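Side-chain contact in transcription factor GAMBIF1 (Anopheles gambiae, PDB 1BVO), which is a Dorsal-type Rel protein whose specificity domain binds DNA, and which probably activates transcription by RNA polymerase II: residues 27-30 with 31-35. Sequence-based numbering, arbitrary orientation.
Sequences SIPG and VNTTA
A type I beta turn running from Gly30 to Thr33 reverses the long loop between strands 2-7 and 42-46 of the Rel homology DNA-binding domain, and it brings the side chain of Pro29, the residue before the turn, against that of Thr33, its last residue. Thr33 N donates to Gly30 O at 3.0 Å, closing the turn. The bond is nearly straight at the hydrogen (165°), but the donor stands well above the plane of the carbonyl, 65° out of it. Val31 and Asn32 occupy the two central positions, with backbone angles near those expected for this turn type, and their CB atoms are directed away from the 27-30 segment. Val31 nevertheless stays against the chain before it, its CB 3.8 Å from Gly30 C.

The side-chain contact proper is small and made by van der Waals packing. Pro29 CB lies 3.6 Å from Thr33 CB and 3.7 Å from both Thr33 OG1 and Thr33 CG2, so one methylene carbon meets the branch point and the two arms of the threonine. A chi1 of -151° places OG1 roughly opposite the backbone N of its own residue, and this hydroxyl is hydrogen-bonded to Thr39 N, which ties the turn to the chain leading into strand 42-46. Thr33 CB also rests 3.4 Å from Gly30 O, beside the bond that closes the turn.

The contact is at the surface, and the nearest atom of residues 27-35 is about 6 Å from the bound DNA. Asn32 N is hydrogen-bonded to Glu7 OE2 at the end of strand 2-7, and backbone hydrogen bonds link Val31 to Gln8 and Pro29 to His10, anchoring the reversal along the chain that leaves that strand.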
loop_
_atom_site.group_PDB
_atom_site.type_symbol
_atom_site.label_atom_id
_atom_site.label_comp_id
_atom_site.label_asym_id
_atom_site.label_seq_id
_atom_site.Cartn_x
_atom_site.Cartn_y
_atom_site.Cartn_z
ATOM N N SER C 27 1.385 -17.119 -17.052
ATOM C CA SER C 27 1.117 -17.115 -18.479
ATOM C C SER C 27 -0.389 -17.151 -18.683
ATOM O O SER C 27 -1.125 -17.819 -17.945
ATOM C CB SER C 27 1.749 -18.319 -19.157
ATOM O OG SER C 27 3.154 -18.278 -19.036
ATOM N N ILE C 28 -0.828 -16.395 -19.681
ATOM C CA ILE C 28 -2.234 -16.276 -20.045
ATOM C C ILE C 28 -2.631 -17.432 -20.939
ATOM O O ILE C 28 -2.137 -17.553 -22.056
ATOM C CB ILE C 28 -2.458 -14.997 -20.853
ATOM C CG1 ILE C 28 -2.334 -13.774 -19.966
ATOM C CG2 ILE C 28 -3.790 -15.029 -21.565
ATOM C CD1 ILE C 28 -2.096 -12.540 -20.773
ATOM N N PRO C 29 -3.544 -18.293 -20.471
ATOM C CA PRO C 29 -3.940 -19.407 -21.334
ATOM C C PRO C 29 -4.783 -18.883 -22.492
ATOM O O PRO C 29 -5.128 -17.701 -22.547
ATOM C CB PRO C 29 -4.784 -20.267 -20.396
ATOM C CG PRO C 29 -5.419 -19.260 -19.508
ATOM C CD PRO C 29 -4.249 -18.354 -19.182
ATOM N N GLY C 30 -5.104 -19.768 -23.419
ATOM C CA GLY C 30 -5.930 -19.401 -24.551
ATOM C C GLY C 30 -7.360 -19.749 -24.193
ATOM O O GLY C 30 -7.586 -20.448 -23.197
ATOM N N VAL C 31 -8.328 -19.270 -24.968
ATOM C CA VAL C 31 -9.737 -19.545 -24.685
ATOM C C VAL C 31 -9.997 -21.033 -24.571
ATOM O O VAL C 31 -10.777 -21.487 -23.725
ATOM C CB VAL C 31 -10.689 -19.092 -25.815
ATOM C CG1 VAL C 31 -11.828 -18.299 -25.236
ATOM C CG2 VAL C 31 -9.972 -18.335 -26.903
ATOM N N ASN C 32 -9.336 -21.776 -25.446
ATOM C CA ASN C 32 -9.499 -23.209 -25.538
ATOM C C ASN C 32 -8.590 -24.051 -24.671
ATOM O O ASN C 32 -8.595 -25.275 -24.796
ATOM C CB ASN C 32 -9.362 -23.614 -26.997
ATOM C CG ASN C 32 -10.239 -22.772 -27.895
ATOM O OD1 ASN C 32 -11.449 -22.666 -27.677
ATOM N ND2 ASN C 32 -9.634 -22.115 -28.870
ATOM N N THR C 33 -7.842 -23.420 -23.769
ATOM C CA THR C 33 -6.922 -24.168 -22.913
ATOM C C THR C 33 -7.728 -25.331 -22.353
ATOM O O THR C 33 -8.915 -25.174 -22.025
ATOM C CB THR C 33 -6.237 -23.270 -21.816
ATOM O OG1 THR C 33 -4.943 -23.803 -21.501
ATOM C CG2 THR C 33 -7.067 -23.198 -20.529
ATOM N N THR C 34 -7.157 -26.522 -22.483
ATOM C CA THR C 34 -7.836 -27.720 -22.049
ATOM C C THR C 34 -7.062 -28.479 -20.983
ATOM O O THR C 34 -5.913 -28.148 -20.671
ATOM C CB THR C 34 -8.181 -28.614 -23.286
ATOM O OG1 THR C 34 -9.543 -29.046 -23.205
ATOM C CG2 THR C 34 -7.295 -29.830 -23.369
ATOM N N ALA C 35 -7.720 -29.493 -20.425
ATOM C CA ALA C 35 -7.159 -30.340 -19.380
ATOM C C ALA C 35 -5.830 -30.977 -19.747
ATOM O O ALA C 35 -4.819 -30.724 -19.094
ATOM C CB ALA C 35 -8.161 -31.420 -19.005
#